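Local structure of muramidase (Sodiomyces alcalophilus, 6ZM8) at residues 26-31 with 176-181; 122-125 with 131-134; 139-144 with 168-173. The protein cleaves peptidoglycan as a muramidase (lysozyme, EC 3.2.1.17) of glycoside hydrolase family 25. All blocks are in the same frame, centred on the assembly; numbering follows the deposited sequence. Where two conformers were deposited one is given.

Read from the N terminus, the chain first lays down strand 26-33, whose partner in contact 1, strand 178-182, arrives only some 145 residues later; the other two contacts both fall within that long excursion. Contact 2 closes a short loop, bringing helix 110-128 against W131 and P132, which lead into strand 133-136. Contact 3 opens next, on helix 138-145, and closes at the loop that precedes strand 178-182, so contacts 2 and 3 follow in series without crossing. Neighbours touch: Y28 of contact 1 packs on V133 of contact 2, I134 on W141 of contact 3, and L169 on Y176. Contact 1 joins strands across the interior; contacts 2 and 3 each join a helix to a connecting segment.

Contact 1. Residues 26-31 with 176-181; sequences FVYIKA and YTFWQY
An aromatic cluster of F26, Y28 and F178 fills part of the interior of the curled sheet, joining strands 26-33 and 178-182 through side chains alone. The backbones are far apart: even the closest pair of CA atoms, those of F26 and F178, is 10.5 Å apart, so large rings suit these places because they can span the gap. F26 CE1 meets F178 CE1 at 3.5 Å, and the rim of the F178 ring lies over one face of F26. Their planes are inclined at 49°, an oblique pairing in which the two side chains run past each other in opposite directions. The F26 ring is swung there by a chi1 of 67°, which sets CG between the backbone N and the carbonyl carbon. In the TIM-barrel clan to which family 25 belongs, strands curl round a shared centre, and here the two strands are not sheet neighbours: strands 2-7 and 190-194 connect them. Y28 approaches F178 differently. Its CE2 edge points at a face of F178 in a T-shaped arrangement, planes at 87° and centroids 5.6 Å apart. Y28 CE2 lies 3.8 Å from F178 CE2. A tyrosine suits this place because its ring joins the apolar cluster while its buried OH is hydrogen-bonded to the carbonyl O of P91. F194 meets F178 as well, and the ring of W158 stacks on Y28.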
loop_
_atom_site.group_PDB
_atom_site.type_symbol
_atom_site.label_atom_id
_atom_site.label_comp_id
_atom_site.label_asym_id
_atom_site.label_seq_id
_atom_site.Cartn_x
_atom_site.Cartn_y
_atom_site.Cartn_z
ATOM N N PHE A 26 0.563 4.078 -12.634
ATOM C CA PHE A 26 0.704 3.005 -11.652
ATOM C C PHE A 26 -0.652 2.778 -10.986
ATOM O O PHE A 26 -1.506 3.657 -10.942
ATOM C CB PHE A 26 1.800 3.312 -10.614
ATOM C CG PHE A 26 1.471 4.473 -9.707
ATOM C CD1 PHE A 26 0.777 4.269 -8.514
ATOM C CD2 PHE A 26 1.801 5.786 -10.080
ATOM C CE1 PHE A 26 0.418 5.349 -7.715
ATOM C CE2 PHE A 26 1.436 6.854 -9.284
ATOM C CZ PHE A 26 0.758 6.646 -8.108
ATOM N N VAL A 27 -0.772 1.569 -10.434
ATOM C CA VAL A 27 -1.992 1.189 -9.714
ATOM C C VAL A 27 -1.594 0.230 -8.587
ATOM O O VAL A 27 -0.793 -0.668 -8.788
ATOM C CB VAL A 27 -3.039 0.601 -10.671
ATOM C CG1 VAL A 27 -2.553 -0.675 -11.352
ATOM C CG2 VAL A 27 -4.384 0.370 -9.961
ATOM N N TYR A 28 -2.229 0.430 -7.431
ATOM C CA TYR A 28 -2.206 -0.534 -6.326
ATOM C C TYR A 28 -3.560 -1.226 -6.244
ATOM O O TYR A 28 -4.606 -0.601 -6.395
ATOM C CB TYR A 28 -1.865 0.134 -4.978
ATOM C CG TYR A 28 -0.402 0.103 -4.620
ATOM C CD1 TYR A 28 0.191 -1.086 -4.232
ATOM C CD2 TYR A 28 0.384 1.248 -4.648
ATOM C CE1 TYR A 28 1.540 -1.153 -3.873
ATOM C CE2 TYR A 28 1.738 1.203 -4.283
ATOM C CZ TYR A 28 2.307 -0.004 -3.902
ATOM O OH TYR A 28 3.641 0.006 -3.579
ATOM N N ILE A 29 -3.509 -2.531 -5.960
ATOM C CA ILE A 29 -4.680 -3.403 -6.067
ATOM C C ILE A 29 -4.776 -4.228 -4.792
ATOM O O ILE A 29 -3.814 -4.887 -4.394
ATOM C CB ILE A 29 -4.543 -4.325 -7.291
ATOM C CG1 ILE A 29 -4.409 -3.493 -8.572
ATOM C CG2 ILE A 29 -5.731 -5.276 -7.383
ATOM C CD1 ILE A 29 -3.965 -4.300 -9.785
ATOM N N LYS A 30 -5.952 -4.239 -4.151
ATOM C CA LYS A 30 -6.078 -5.014 -2.921
ATOM C C LYS A 30 -5.925 -6.496 -3.217
ATOM O O LYS A 30 -6.627 -7.054 -4.089
ATOM C CB LYS A 30 -7.433 -4.802 -2.267
ATOM C CG LYS A 30 -7.534 -5.502 -0.903
ATOM C CD LYS A 30 -8.779 -5.126 -0.139
ATOM C CE LYS A 30 -8.883 -5.899 1.169
ATOM N NZ LYS A 30 -10.061 -5.480 1.932
ATOM N N ALA A 31 -5.050 -7.166 -2.460
ATOM C CA ALA A 31 -4.879 -8.613 -2.558
ATOM C C ALA A 31 -5.542 -9.309 -1.387
ATOM O O ALA A 31 -6.334 -10.273 -1.621
ATOM C CB ALA A 31 -3.419 -9.006 -2.650
ATOM N N TYR A 176 6.683 12.063 1.348
ATOM C CA TYR A 176 5.836 10.966 0.915
ATOM C C TYR A 176 6.424 10.348 -0.364
ATOM O O TYR A 176 7.013 11.061 -1.183
ATOM C CB TYR A 176 4.365 11.378 0.698
ATOM C CG TYR A 176 4.027 12.202 -0.544
ATOM C CD1 TYR A 176 3.798 11.577 -1.755
ATOM C CD2 TYR A 176 3.868 13.591 -0.514
ATOM C CE1 TYR A 176 3.423 12.274 -2.887
ATOM C CE2 TYR A 176 3.519 14.311 -1.642
ATOM C CZ TYR A 176 3.274 13.645 -2.836
ATOM O OH TYR A 176 2.884 14.276 -3.983
ATOM N N THR A 177 6.186 9.047 -0.546
ATOM C CA THR A 177 6.423 8.402 -1.827
ATOM C C THR A 177 5.151 8.395 -2.663
ATOM O O THR A 177 5.171 8.736 -3.856
ATOM C CB THR A 177 7.029 7.008 -1.606
ATOM O OG1 THR A 177 8.321 7.168 -1.006
ATOM C CG2 THR A 177 7.202 6.256 -2.913
ATOM N N PHE A 178 4.027 8.000 -2.040
ATOM C CA PHE A 178 2.715 8.136 -2.665
ATOM C C PHE A 178 1.827 8.966 -1.721
ATOM O O PHE A 178 1.947 8.859 -0.503
ATOM C CB PHE A 178 2.056 6.763 -2.885
ATOM C CG PHE A 178 2.842 5.847 -3.799
ATOM C CD1 PHE A 178 2.785 6.006 -5.176
ATOM C CD2 PHE A 178 3.617 4.820 -3.265
ATOM C CE1 PHE A 178 3.466 5.126 -6.011
ATOM C CE2 PHE A 178 4.306 3.958 -4.096
ATOM C CZ PHE A 178 4.222 4.106 -5.476
ATOM N N TRP A 179 0.894 9.700 -2.323
ATOM C CA TRP A 179 -0.111 10.475 -1.584
ATOM C C TRP A 179 -1.470 10.150 -2.192
ATOM O O TRP A 179 -1.714 10.420 -3.377
ATOM C CB TRP A 179 0.179 11.979 -1.691
ATOM C CG TRP A 179 -0.906 12.869 -1.151
ATOM C CD1 TRP A 179 -1.891 12.605 -0.245
ATOM C CD2 TRP A 179 -1.106 14.234 -1.583
ATOM N NE1 TRP A 179 -2.675 13.705 -0.057
ATOM C CE2 TRP A 179 -2.242 14.714 -0.883
ATOM C CE3 TRP A 179 -0.460 15.086 -2.482
ATOM C CZ2 TRP A 179 -2.778 15.983 -1.101
ATOM C CZ3 TRP A 179 -0.970 16.334 -2.697
ATOM C CH2 TRP A 179 -2.124 16.770 -2.018
ATOM N N GLN A 180 -2.335 9.528 -1.383
ATOM C CA GLN A 180 -3.722 9.264 -1.764
ATOM C C GLN A 180 -4.525 10.530 -1.411
ATOM O O GLN A 180 -4.711 10.845 -0.241
ATOM C CB GLN A 180 -4.275 8.064 -1.013
ATOM C CG GLN A 180 -5.551 7.527 -1.664
ATOM C CD GLN A 180 -6.109 6.421 -0.793
ATOM O OE1 GLN A 180 -6.583 6.700 0.329
ATOM N NE2 GLN A 180 -5.997 5.185 -1.228
ATOM N N TYR A 181 -4.958 11.236 -2.459
ATOM C CA TYR A 181 -5.489 12.588 -2.300
ATOM C C TYR A 181 -6.994 12.691 -2.577
ATOM O O TYR A 181 -7.569 13.731 -2.281
ATOM C CB TYR A 181 -4.684 13.612 -3.115
ATOM C CG TYR A 181 -4.792 13.439 -4.608
ATOM C CD1 TYR A 181 -3.997 12.516 -5.297
ATOM C CD2 TYR A 181 -5.676 14.207 -5.349
ATOM C CE1 TYR A 181 -4.109 12.357 -6.677
ATOM C CE2 TYR A 181 -5.789 14.064 -6.717
ATOM C CZ TYR A 181 -5.021 13.116 -7.383
ATOM O OH TYR A 181 -5.202 12.978 -8.730
#

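Contact 2. Residues 122-125 with 131-134; sequences TTYH and WPVI
H125 lies along one face of the W131 indole, and each atom of its side chain finds part of that surface. H125 CB starts over the W131 six-membered ring in a CH-pi contact, 3.7 Å from the centroid. With CG anti to the backbone N (chi1 176°), the imidazole continues across the same face, H125 CG lying over W131 CE2 and CZ2. ND1 lies near W131 CZ2 and CH2, while H125 CD2 makes the closest approach, 3.3 Å to W131 CE2. At the tip, CE1 remains over W131 CZ2 and H125 NE2 reaches W131 NE1 at 3.6 Å. The planes are 9° from parallel and the H125 and W131 six-membered-ring centroids 3.7 Å apart, a face-to-face stack that suits a flat imidazole and a broad indole. W131 CZ3 also lies 4.0 Å from T122 CA, and the indole makes a cation-pi pair with R154. An alanine in place of W131 would probably leave H125 without its stacking surface, free to turn, and R154 without its aromatic partner. P132 CB and CD both lie 3.8 Å from Y124 CD2, oblique to its ring, the side chains sliding past each other in opposite directions. Y124 OH is hydrogen-bonded to G81 O and G92 N. This is the helix-to-strand return of a beta-alpha-beta unit, helix 110-128 packing on the residues that lead into strand 133-136, as in TIM-barrel enzymes.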
loop_
_atom_site.group_PDB
_atom_site.type_symbol
_atom_site.label_atom_id
_atom_site.label_comp_id
_atom_site.label_asym_id
_atom_site.label_seq_id
_atom_site.Cartn_x
_atom_site.Cartn_y
_atom_site.Cartn_z
ATOM N N THR A 122 9.627 -7.013 8.382
ATOM C CA THR A 122 10.802 -7.871 8.347
ATOM C C THR A 122 10.486 -9.174 7.624
ATOM O O THR A 122 11.293 -9.664 6.817
ATOM C CB THR A 122 11.304 -8.109 9.776
ATOM O OG1 THR A 122 11.808 -6.899 10.300
ATOM C CG2 THR A 122 12.398 -9.147 9.841
ATOM N N THR A 123 9.330 -9.762 7.912
ATOM C CA THR A 123 8.958 -11.023 7.265
ATOM C C THR A 123 8.770 -10.824 5.761
ATOM O O THR A 123 9.260 -11.617 4.947
ATOM C CB THR A 123 7.717 -11.616 7.930
ATOM O OG1 THR A 123 7.992 -11.856 9.319
ATOM C CG2 THR A 123 7.321 -12.935 7.288
ATOM N N TYR A 124 8.056 -9.761 5.382
ATOM C CA TYR A 124 7.829 -9.504 3.962
ATOM C C TYR A 124 9.167 -9.336 3.211
ATOM O O TYR A 124 9.338 -9.840 2.117
ATOM C CB TYR A 124 6.927 -8.266 3.805
ATOM C CG TYR A 124 6.569 -8.003 2.353
ATOM C CD1 TYR A 124 5.554 -8.717 1.723
ATOM C CD2 TYR A 124 7.268 -7.054 1.614
ATOM C CE1 TYR A 124 5.246 -8.503 0.390
ATOM C CE2 TYR A 124 6.962 -6.827 0.276
ATOM C CZ TYR A 124 5.954 -7.558 -0.342
ATOM O OH TYR A 124 5.708 -7.319 -1.668
ATOM N N HIS A 125 10.089 -8.598 3.835
ATOM C CA HIS A 125 11.421 -8.393 3.214
ATOM C C HIS A 125 12.205 -9.719 3.116
ATOM O O HIS A 125 12.881 -9.958 2.116
ATOM C CB HIS A 125 12.163 -7.342 4.033
ATOM C CG HIS A 125 13.561 -7.101 3.580
ATOM N ND1 HIS A 125 14.618 -7.753 4.157
ATOM C CD2 HIS A 125 14.049 -6.288 2.644
ATOM C CE1 HIS A 125 15.748 -7.329 3.551
ATOM N NE2 HIS A 125 15.423 -6.444 2.624
ATOM N N TRP A 131 11.441 -4.201 1.160
ATOM C CA TRP A 131 10.709 -3.561 2.242
ATOM C C TRP A 131 9.358 -3.099 1.676
ATOM O O TRP A 131 9.298 -2.511 0.604
ATOM C CB TRP A 131 11.470 -2.359 2.807
ATOM C CG TRP A 131 12.790 -2.744 3.397
ATOM C CD1 TRP A 131 14.022 -2.467 2.890
ATOM C CD2 TRP A 131 13.024 -3.527 4.567
ATOM N NE1 TRP A 131 14.999 -3.025 3.670
ATOM C CE2 TRP A 131 14.415 -3.685 4.705
ATOM C CE3 TRP A 131 12.197 -4.135 5.502
ATOM C CZ2 TRP A 131 14.989 -4.424 5.743
ATOM C CZ3 TRP A 131 12.778 -4.862 6.528
ATOM C CH2 TRP A 131 14.156 -5.010 6.651
ATOM N N PRO A 132 8.263 -3.358 2.386
ATOM C CA PRO A 132 6.961 -2.932 1.891
ATOM C C PRO A 132 6.796 -1.422 2.030
ATOM O O PRO A 132 7.397 -0.760 2.880
ATOM C CB PRO A 132 5.984 -3.692 2.768
ATOM C CG PRO A 132 6.729 -3.791 4.089
ATOM C CD PRO A 132 8.184 -3.992 3.708
ATOM N N VAL A 133 5.895 -0.892 1.192
ATOM C CA VAL A 133 5.340 0.433 1.412
ATOM C C VAL A 133 4.395 0.379 2.615
ATOM O O VAL A 133 3.734 -0.649 2.837
ATOM C CB VAL A 133 4.595 0.833 0.118
ATOM C CG1 VAL A 133 3.700 2.055 0.281
ATOM C CG2 VAL A 133 5.604 1.069 -1.005
ATOM N N ILE A 134 4.339 1.463 3.388
ATOM C CA ILE A 134 3.350 1.589 4.459
ATOM C C ILE A 134 2.323 2.639 4.046
ATOM O O ILE A 134 2.687 3.801 3.811
ATOM C CB ILE A 134 4.011 1.950 5.792
ATOM C CG1 ILE A 134 4.796 0.749 6.310
ATOM C CG2 ILE A 134 2.967 2.428 6.819
ATOM C CD1 ILE A 134 5.644 1.031 7.540
#

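Contact 3. Residues 139-144 with 168-173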
loop_
_atom_site.group_PDB
_atom_site.type_symbol
_atom_site.label_atom_id
_atom_site.label_comp_id
_atom_site.label_asym_id
_atom_site.label_seq_id
_atom_site.Cartn_x
_atom_site.Cartn_y
_atom_site.Cartn_z
ATOM N N ASP A 139 -2.804 10.842 11.585
ATOM C CA ASP A 139 -3.561 10.772 12.835
ATOM C C ASP A 139 -3.646 9.330 13.354
ATOM O O ASP A 139 -3.482 9.112 14.569
ATOM C CB ASP A 139 -4.944 11.431 12.675
ATOM C CG ASP A 139 -5.747 10.924 11.482
ATOM O OD1 ASP A 139 -5.273 11.103 10.346
ATOM O OD2 ASP A 139 -6.840 10.354 11.706
ATOM N N TRP A 140 -3.893 8.353 12.488
ATOM C CA TRP A 140 -3.930 6.962 12.983
ATOM C C TRP A 140 -2.557 6.571 13.516
ATOM O O TRP A 140 -2.411 5.977 14.580
ATOM C CB TRP A 140 -4.382 5.987 11.886
ATOM C CG TRP A 140 -4.532 4.580 12.415
ATOM C CD1 TRP A 140 -5.671 4.039 12.910
ATOM C CD2 TRP A 140 -3.514 3.576 12.559
ATOM N NE1 TRP A 140 -5.460 2.759 13.358
ATOM C CE2 TRP A 140 -4.134 2.456 13.176
ATOM C CE3 TRP A 140 -2.142 3.513 12.274
ATOM C CZ2 TRP A 140 -3.427 1.313 13.511
ATOM C CZ3 TRP A 140 -1.428 2.378 12.643
ATOM C CH2 TRP A 140 -2.066 1.294 13.262
ATOM N N TRP A 141 -1.525 6.904 12.734
ATOM C CA TRP A 141 -0.163 6.517 13.100
ATOM C C TRP A 141 0.223 7.128 14.439
ATOM O O TRP A 141 0.897 6.494 15.275
ATOM C CB TRP A 141 0.797 6.980 11.980
ATOM C CG TRP A 141 2.168 6.401 12.104
ATOM C CD1 TRP A 141 3.294 7.018 12.593
ATOM C CD2 TRP A 141 2.557 5.094 11.687
ATOM N NE1 TRP A 141 4.362 6.168 12.493
ATOM C CE2 TRP A 141 3.947 4.983 11.945
ATOM C CE3 TRP A 141 1.888 4.016 11.082
ATOM C CZ2 TRP A 141 4.673 3.835 11.651
ATOM C CZ3 TRP A 141 2.605 2.878 10.783
ATOM C CH2 TRP A 141 3.993 2.793 11.058
ATOM N N THR A 142 -0.167 8.371 14.660
ATOM C CA THR A 142 0.140 9.027 15.938
ATOM C C THR A 142 -0.542 8.294 17.100
ATOM O O THR A 142 0.102 7.959 18.096
ATOM C CB THR A 142 -0.255 10.509 15.857
ATOM O OG1 THR A 142 0.523 11.154 14.845
ATOM C CG2 THR A 142 -0.049 11.220 17.161
ATOM N N GLN A 143 -1.832 8.058 16.971
ATOM C CA GLN A 143 -2.532 7.446 18.103
ATOM C C GLN A 143 -2.108 6.011 18.351
ATOM O O GLN A 143 -2.089 5.537 19.499
ATOM C CB GLN A 143 -4.011 7.450 17.781
ATOM C CG GLN A 143 -4.545 8.838 17.743
ATOM C CD GLN A 143 -6.022 8.885 17.506
ATOM O OE1 GLN A 143 -6.801 8.060 17.907
ATOM N NE2 GLN A 143 -6.567 10.033 17.098
ATOM N N CYS A 144 -1.889 5.264 17.276
ATOM C CA CYS A 144 -1.765 3.809 17.426
ATOM C C CYS A 144 -0.320 3.307 17.469
ATOM O O CYS A 144 -0.106 2.178 17.921
ATOM C CB CYS A 144 -2.522 3.066 16.338
ATOM S SG CYS A 144 -4.315 3.395 16.347
ATOM N N THR A 168 0.845 17.261 7.282
ATOM C CA THR A 168 1.974 16.812 8.105
ATOM C C THR A 168 2.149 15.305 7.924
ATOM O O THR A 168 1.162 14.554 7.929
ATOM C CB THR A 168 1.759 17.192 9.557
ATOM O OG1 THR A 168 1.723 18.622 9.569
ATOM C CG2 THR A 168 2.861 16.680 10.459
ATOM N N LEU A 169 3.400 14.852 7.798
ATOM C CA LEU A 169 3.703 13.436 7.640
ATOM C C LEU A 169 3.957 12.815 9.003
ATOM O O LEU A 169 4.301 13.512 9.967
ATOM C CB LEU A 169 4.932 13.257 6.748
ATOM C CG LEU A 169 4.831 13.930 5.370
ATOM C CD1 LEU A 169 6.072 13.611 4.567
ATOM C CD2 LEU A 169 3.591 13.484 4.602
ATOM N N PRO A 170 3.840 11.484 9.111
ATOM C CA PRO A 170 4.225 10.820 10.345
ATOM C C PRO A 170 5.716 10.995 10.605
ATOM O O PRO A 170 6.532 11.180 9.709
ATOM C CB PRO A 170 3.873 9.343 10.074
ATOM C CG PRO A 170 2.931 9.354 8.885
ATOM C CD PRO A 170 3.387 10.556 8.085
ATOM N N ASN A 171 6.045 10.903 11.886
ATOM C CA ASN A 171 7.428 11.059 12.347
ATOM C C ASN A 171 8.384 10.121 11.619
ATOM O O ASN A 171 8.117 8.926 11.461
ATOM C CB ASN A 171 7.433 10.758 13.845
ATOM C CG ASN A 171 8.748 10.971 14.552
ATOM O OD1 ASN A 171 9.498 11.853 14.180
ATOM N ND2 ASN A 171 8.980 10.185 15.564
ATOM N N GLY A 172 9.507 10.699 11.195
ATOM C CA GLY A 172 10.578 9.929 10.568
ATOM C C GLY A 172 10.665 10.118 9.074
ATOM O O GLY A 172 11.750 10.025 8.499
ATOM N N TRP A 173 9.531 10.329 8.406
ATOM C CA TRP A 173 9.544 10.466 6.958
ATOM C C TRP A 173 9.742 11.926 6.555
ATOM O O TRP A 173 8.949 12.797 6.931
ATOM C CB TRP A 173 8.242 9.948 6.335
ATOM C CG TRP A 173 8.147 8.464 6.225
ATOM C CD1 TRP A 173 8.716 7.712 5.233
ATOM C CD2 TRP A 173 7.436 7.531 7.064
ATOM N NE1 TRP A 173 8.391 6.391 5.384
ATOM C CE2 TRP A 173 7.592 6.249 6.483
ATOM C CE3 TRP A 173 6.657 7.657 8.228
ATOM C CZ2 TRP A 173 6.980 5.113 7.015
ATOM C CZ3 TRP A 173 6.058 6.522 8.755
ATOM C CH2 TRP A 173 6.211 5.268 8.144
#
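W141 presents one face of its indole to the edge of W173. The rim of the W173 six-membered ring, with CZ3 3.9 Å above the W141 plane and displaced from its middle, makes an edge-to-face pair: centroids 5.7 Å apart, planes at 66°. W173 CZ3 sits above the NE1-CE2 bond of W141, about equally near both atoms, and W173 CH2 is 4.1 Å from W141 CZ2. Another part of the W173 edge has the carbonyl O of P170 close to its plane. P170 itself meets the five-membered end of W141, where its CB lies 3.5 Å from W141 CD1, oblique to the ring plane, the two side chains crossing at about a right angle. A chi1 of -168°, with CG anti to the backbone N, carries the W141 indole out from helix 138-145 to both partners. Tryptophan suits this place because one broad ring system can meet proline at CD1 and a second indole further along, from NE1 to CZ2, while its buried NE1 is satisfied by the carbonyl O of S148; W173 NE1 is likewise bonded to the carbonyl O of C155.

The loop brings P170 and W173 together through a type II beta turn, P170 to W173, closed by a weak hydrogen bond from W173 N to P170 O. Glycine suits the third position: at the positive phi of G172 (105°), a side chain would press on the carbonyl O of N171. P170 rests on L157 and I159 of strand 157-160 and W173 on L157, while W141 packs on I134 and T136 of strand 133-136, so the loop and helix 138-145 lie together against two adjacent parallel strands of the sheet.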